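Local atomic coordinates of putative pyrazinamidase/nicotinamidase (Streptococcus mutans, PDB entry 3S2S), a protein that probably hydrolyses the amide of nicotinamide or pyrazinamide as a zinc-containing member of the isochorismatase family. Residues Ile42-Asp47 and Gln62-Ala67; Lys74-Gly79 and Ala120-Lys125. One frame throughout, in Å; residues are numbered along the deposited sequence.

Interaction 1: residues Ile42-Asp47 and Gln62-Ala67; sequences IDYTYD and QAISKA. With CAD (cacodylic acid), chain F.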
loop_
_atom_site.group_PDB
_atom_site.type_symbol
_atom_site.label_atom_id
_atom_site.label_comp_id
_atom_site.label_asym_id
_atom_site.label_seq_id
_atom_site.Cartn_x
_atom_site.Cartn_y
_atom_site.Cartn_z
ATOM N N ILE A 42 0.749 -7.430 20.288
ATOM C CA ILE A 42 1.771 -7.849 19.330
ATOM C C ILE A 42 2.680 -8.943 19.885
ATOM O O ILE A 42 3.461 -8.704 20.805
ATOM C CB ILE A 42 2.619 -6.656 18.886
ATOM C CG1 ILE A 42 1.717 -5.525 18.374
ATOM C CG2 ILE A 42 3.658 -7.064 17.809
ATOM C CD1 ILE A 42 2.498 -4.255 18.096
ATOM N N ASP A 43 2.551 -10.148 19.328
ATOM C CA ASP A 43 3.517 -11.248 19.553
ATOM C C ASP A 43 3.790 -11.643 20.981
ATOM O O ASP A 43 4.904 -12.074 21.283
ATOM C CB ASP A 43 4.862 -10.924 18.879
ATOM C CG ASP A 43 4.815 -11.100 17.363
ATOM O OD1 ASP A 43 4.057 -11.972 16.922
ATOM O OD2 ASP A 43 5.563 -10.393 16.655
ATOM N N TYR A 44 2.803 -11.516 21.860
ATOM C CA TYR A 44 3.033 -11.876 23.257
ATOM C C TYR A 44 2.861 -13.380 23.462
ATOM O O TYR A 44 1.944 -13.851 24.161
ATOM C CB TYR A 44 2.158 -11.046 24.214
ATOM C CG TYR A 44 2.746 -11.047 25.600
ATOM C CD1 TYR A 44 3.917 -10.336 25.872
ATOM C CD2 TYR A 44 2.159 -11.790 26.621
ATOM C CE1 TYR A 44 4.492 -10.369 27.151
ATOM C CE2 TYR A 44 2.719 -11.820 27.907
ATOM C CZ TYR A 44 3.877 -11.103 28.154
ATOM O OH TYR A 44 4.436 -11.155 29.423
ATOM N N THR A 45 3.748 -14.141 22.823
ATOM C CA THR A 45 3.610 -15.591 22.802
ATOM C C THR A 45 4.749 -16.296 23.535
ATOM O O THR A 45 5.776 -15.699 23.889
ATOM C CB THR A 45 3.592 -16.131 21.355
ATOM O OG1 THR A 45 4.858 -15.860 20.739
ATOM C CG2 THR A 45 2.450 -15.494 20.528
ATOM N N TYR A 46 4.560 -17.592 23.754
ATOM C CA TYR A 46 5.567 -18.385 24.452
ATOM C C TYR A 46 6.969 -18.271 23.865
ATOM O O TYR A 46 7.945 -18.099 24.603
ATOM C CB TYR A 46 5.122 -19.843 24.544
ATOM C CG TYR A 46 4.378 -20.124 25.832
ATOM C CD1 TYR A 46 3.107 -19.592 26.063
ATOM C CD2 TYR A 46 4.947 -20.919 26.817
ATOM C CE1 TYR A 46 2.428 -19.833 27.247
ATOM C CE2 TYR A 46 4.272 -21.170 28.013
ATOM C CZ TYR A 46 3.017 -20.635 28.221
ATOM O OH TYR A 46 2.357 -20.895 29.412
ATOM N N ASP A 47 7.099 -18.356 22.543
ATOM C CA ASP A 47 8.445 -18.269 21.963
ATOM C C ASP A 47 9.160 -16.942 22.195
ATOM O O ASP A 47 10.394 -16.891 22.198
ATOM C CB ASP A 47 8.445 -18.610 20.470
ATOM C CG ASP A 47 8.561 -20.104 20.220
ATOM O OD1 ASP A 47 9.049 -20.829 21.127
ATOM O OD2 ASP A 47 8.152 -20.546 19.137
ATOM N N GLN A 62 8.550 -11.263 30.527
ATOM C CA GLN A 62 7.644 -11.909 31.479
ATOM C C GLN A 62 7.111 -10.881 32.465
ATOM O O GLN A 62 5.996 -11.001 32.965
ATOM C CB GLN A 62 8.357 -13.037 32.229
ATOM C CG GLN A 62 8.641 -14.269 31.375
ATOM C CD GLN A 62 9.849 -15.040 31.860
ATOM O OE1 GLN A 62 10.176 -15.015 33.049
ATOM N NE2 GLN A 62 10.517 -15.741 30.947
ATOM N N ALA A 63 7.913 -9.855 32.726
ATOM C CA ALA A 63 7.558 -8.853 33.719
ATOM C C ALA A 63 6.269 -8.112 33.382
ATOM O O ALA A 63 5.582 -7.623 34.289
ATOM C CB ALA A 63 8.708 -7.874 33.930
ATOM N N ILE A 64 5.920 -8.040 32.098
ATOM C CA ILE A 64 4.718 -7.310 31.713
ATOM C C ILE A 64 3.462 -8.160 31.621
ATOM O O ILE A 64 2.409 -7.662 31.223
ATOM C CB ILE A 64 4.900 -6.523 30.385
ATOM C CG1 ILE A 64 5.043 -7.470 29.182
ATOM C CG2 ILE A 64 6.100 -5.590 30.493
ATOM C CD1 ILE A 64 4.901 -6.741 27.818
ATOM N N SER A 65 3.564 -9.428 32.003
ATOM C CA SER A 65 2.457 -10.360 31.763
ATOM C C SER A 65 1.128 -9.934 32.409
ATOM O O SER A 65 0.074 -9.993 31.781
ATOM C CB SER A 65 2.844 -11.781 32.169
ATOM O OG SER A 65 1.754 -12.665 31.978
ATOM N N LYS A 66 1.166 -9.504 33.664
ATOM C CA LYS A 66 -0.066 -9.078 34.326
ATOM C C LYS A 66 -0.581 -7.770 33.733
ATOM O O LYS A 66 -1.775 -7.622 33.472
ATOM C CB LYS A 66 0.172 -8.904 35.828
ATOM C CG LYS A 66 0.963 -10.043 36.442
ATOM C CD LYS A 66 0.139 -10.849 37.431
ATOM C CE LYS A 66 -0.100 -10.081 38.723
ATOM N NZ LYS A 66 -0.729 -10.931 39.778
ATOM N N ALA A 67 0.325 -6.824 33.499
ATOM C CA ALA A 67 -0.067 -5.517 32.984
ATOM C C ALA A 67 -0.695 -5.623 31.592
ATOM O O ALA A 67 -1.691 -4.964 31.303
ATOM C CB ALA A 67 1.134 -4.575 32.922
HETATM AS AS CAD F . 9.205 -9.072 17.199
HETATM C C1 CAD F . 8.146 -10.252 18.331
HETATM C C2 CAD F . 10.709 -10.049 16.361
HETATM O O1 CAD F . 9.631 -7.675 17.934
#
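Tyr44 carries nearly all of this contact, reaching from the loop after strand 37-42 to the residues that lead into helix 65-77. Its CB points toward Gln62-Ala67, and chi1 of -159° sets CG anti to the backbone N. CE1 lies against the aliphatic flank of Ile64, 3.6 Å from Ile64 CG1 and 3.7 Å from Ile64 CD1, where the two side chains run alongside each other, pointing opposite ways. CZ comes within 3.9 Å of Ser65 CA. At the tip, Tyr44 OH sits close to Ser65 CB, but makes no hydrogen bond to Ser65 N, for which the angle is poor; its hydrogen bond goes to Ala61 O, just ahead of the type I turn Gln62-Ser65. That turn is closed by Ser65 N to Gln62 O at 3.1 Å. The backbone makes an inverse gamma turn about Tyr44, with a weak bond from Thr45 N to Asp43 O. Beside it, Asp43 turns to the ligand pocket, where OD2 is 3.1 Å from C1 of cacodylic acid and also forms a salt bridge with Lys137. The arrangement belongs to the loop at the C-terminal end of a parallel strand, where the isochorismatase fold places its pocket.

Interaction 2: residues Lys74-Gly79 and Ala120-Lys125; sequences KAYDNG and ADFYQK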
loop_
_atom_site.group_PDB
_atom_site.type_symbol
_atom_site.label_atom_id
_atom_site.label_comp_id
_atom_site.label_asym_id
_atom_site.label_seq_id
_atom_site.Cartn_x
_atom_site.Cartn_y
_atom_site.Cartn_z
ATOM N N LYS A 74 -9.125 -4.089 30.004
ATOM C CA LYS A 74 -9.686 -2.748 30.171
ATOM C C LYS A 74 -10.102 -2.137 28.849
ATOM O O LYS A 74 -11.190 -1.570 28.732
ATOM C CB LYS A 74 -8.739 -1.813 30.913
ATOM C CG LYS A 74 -9.263 -0.389 30.956
ATOM C CD LYS A 74 -8.637 0.425 32.068
ATOM C CE LYS A 74 -9.383 1.740 32.252
ATOM N NZ LYS A 74 -8.992 2.444 33.507
ATOM N N ALA A 75 -9.243 -2.264 27.841
ATOM C CA ALA A 75 -9.576 -1.730 26.521
ATOM C C ALA A 75 -10.865 -2.366 26.045
ATOM O O ALA A 75 -11.755 -1.680 25.533
ATOM C CB ALA A 75 -8.459 -2.010 25.529
ATOM N N TYR A 76 -10.976 -3.679 26.237
ATOM C CA TYR A 76 -12.166 -4.401 25.804
ATOM C C TYR A 76 -13.405 -3.922 26.563
ATOM O O TYR A 76 -14.459 -3.706 25.958
ATOM C CB TYR A 76 -11.998 -5.905 25.967
ATOM C CG TYR A 76 -13.246 -6.680 25.627
ATOM C CD1 TYR A 76 -13.523 -7.047 24.309
ATOM C CD2 TYR A 76 -14.164 -7.024 26.613
ATOM C CE1 TYR A 76 -14.670 -7.758 23.985
ATOM C CE2 TYR A 76 -15.314 -7.727 26.295
ATOM C CZ TYR A 76 -15.557 -8.088 24.980
ATOM O OH TYR A 76 -16.691 -8.788 24.655
ATOM N N ASP A 77 -13.266 -3.744 27.874
ATOM C CA ASP A 77 -14.360 -3.229 28.713
ATOM C C ASP A 77 -14.777 -1.826 28.277
ATOM O O ASP A 77 -15.947 -1.450 28.394
ATOM C CB ASP A 77 -13.963 -3.200 30.192
ATOM C CG ASP A 77 -13.830 -4.586 30.799
ATOM O OD1 ASP A 77 -14.243 -5.582 30.161
ATOM O OD2 ASP A 77 -13.314 -4.673 31.943
ATOM N N ASN A 78 -13.816 -1.053 27.776
ATOM C CA ASN A 78 -14.088 0.306 27.333
ATOM C C ASN A 78 -14.751 0.371 25.964
ATOM O O ASN A 78 -15.083 1.458 25.492
ATOM C CB ASN A 78 -12.805 1.141 27.317
ATOM C CG ASN A 78 -12.341 1.524 28.705
ATOM O OD1 ASN A 78 -13.013 1.243 29.693
ATOM N ND2 ASN A 78 -11.186 2.180 28.783
ATOM N N GLY A 79 -14.919 -0.784 25.321
ATOM C CA GLY A 79 -15.548 -0.848 24.009
ATOM C C GLY A 79 -14.602 -0.890 22.812
ATOM O O GLY A 79 -15.036 -0.713 21.664
ATOM N N ALA A 120 -3.832 -15.363 27.333
ATOM C CA ALA A 120 -4.331 -16.596 26.724
ATOM C C ALA A 120 -5.779 -16.875 27.151
ATOM O O ALA A 120 -6.597 -17.292 26.346
ATOM C CB ALA A 120 -3.436 -17.776 27.077
ATOM N N ASP A 121 -6.087 -16.660 28.427
ATOM C CA ASP A 121 -7.453 -16.837 28.908
ATOM C C ASP A 121 -8.388 -15.816 28.265
ATOM O O ASP A 121 -9.506 -16.161 27.864
ATOM C CB ASP A 121 -7.516 -16.728 30.439
ATOM N N PHE A 122 -7.936 -14.563 28.154
ATOM C CA PHE A 122 -8.742 -13.553 27.475
ATOM C C PHE A 122 -9.095 -14.008 26.064
ATOM O O PHE A 122 -10.262 -13.969 25.663
ATOM C CB PHE A 122 -8.047 -12.184 27.423
ATOM C CG PHE A 122 -8.852 -11.147 26.716
ATOM C CD1 PHE A 122 -9.737 -10.327 27.413
ATOM C CD2 PHE A 122 -8.758 -11.011 25.335
ATOM C CE1 PHE A 122 -10.506 -9.370 26.737
ATOM C CE2 PHE A 122 -9.534 -10.068 24.652
ATOM C CZ PHE A 122 -10.401 -9.245 25.354
ATOM N N TYR A 123 -8.095 -14.439 25.298
ATOM C CA TYR A 123 -8.380 -14.823 23.926
ATOM C C TYR A 123 -9.342 -16.015 23.877
ATOM O O TYR A 123 -10.315 -16.011 23.113
ATOM C CB TYR A 123 -7.112 -15.116 23.115
ATOM C CG TYR A 123 -7.499 -15.514 21.722
ATOM C CD1 TYR A 123 -8.006 -14.576 20.843
ATOM C CD2 TYR A 123 -7.432 -16.841 21.313
ATOM C CE1 TYR A 123 -8.412 -14.946 19.562
ATOM C CE2 TYR A 123 -7.815 -17.211 20.046
ATOM C CZ TYR A 123 -8.308 -16.260 19.182
ATOM O OH TYR A 123 -8.698 -16.625 17.923
ATOM N N GLN A 124 -9.068 -17.035 24.681
ATOM C CA GLN A 124 -9.929 -18.206 24.684
ATOM C C GLN A 124 -11.374 -17.806 24.976
ATOM O O GLN A 124 -12.294 -18.289 24.313
ATOM C CB GLN A 124 -9.431 -19.263 25.677
ATOM N N LYS A 125 -11.573 -16.904 25.940
ATOM C CA LYS A 125 -12.928 -16.522 26.350
ATOM C C LYS A 125 -13.638 -15.691 25.294
ATOM O O LYS A 125 -14.862 -15.636 25.249
ATOM C CB LYS A 125 -12.911 -15.774 27.691
ATOM C CG LYS A 125 -12.653 -16.688 28.895
ATOM C CD LYS A 125 -12.472 -15.920 30.195
ATOM C CE LYS A 125 -12.199 -16.882 31.356
ATOM N NZ LYS A 125 -12.041 -16.188 32.668
#
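Two helices of the isochorismatase-type alpha/beta fold approach each other here, the last turn of helix 65-77 and helix 119-125, with Tyr76 and Phe122 the closest pair along their backbones at 9.9 Å between CA atoms. Such a separation is too wide for backbone contact, and two aromatic side chains span it. The first helix ends in a Schellman motif, in which Gly79 takes a positive phi and its N bonds back to Tyr76 O. Both aromatic residues have CG anti to the backbone N (chi1 176° for Tyr76 and 179° for Phe122), which extends each ring away from its own helix into the gap. They meet as an offset edge-to-face pair, the edge of Phe122 directed to the face of Tyr76, with centroids 5.6 Å apart and planes at 78°. The offset brings the Phe122 edge to the root of the tyrosine ring instead of its middle, so that CE1 and CZ of Phe122 touch both CB and CG of Tyr76.

His126, just beyond helix 119-125, completes an aromatic cluster with the pair, stacking on Phe122 and meeting Tyr76 edge-to-face. Arg131 makes a cation-pi contact with the Tyr76 ring and a hydrogen bond to Tyr76 O, while the hydroxyl of Tyr76 is hydrogen-bonded to Asp129 OD1, which ties down the far end of the ring. Ile82 and Phe84 of strand 81-87 touch Tyr76 and Phe122 respectively, joining the helix pair to the parallel sheet. Where the two rings come nearest, Tyr76 CG, 3.8 Å from Phe122 CZ, lies at the edge of the phenylalanine ring and in its plane.

In the fold
From the N terminus, the chain runs through strand 37-42 into the pocket loop, and interaction 1 closes a short excursion of 14 residues by bringing it back to the start of helix 65-77. That helix then carries the chain to interaction 2, which opens near its other end and closes a longer loop of 40 residues, containing strand 81-87, at helix 119-125. The two loops follow in series, neither nesting nor crossing, with helix 65-77 as their common element. Their centres are about 15 Å apart, and they do not touch. Interaction 1 joins this helix to the pocket loop, and interaction 2 joins it to a second helix, away from the zinc site and the cacodylic acid pocket.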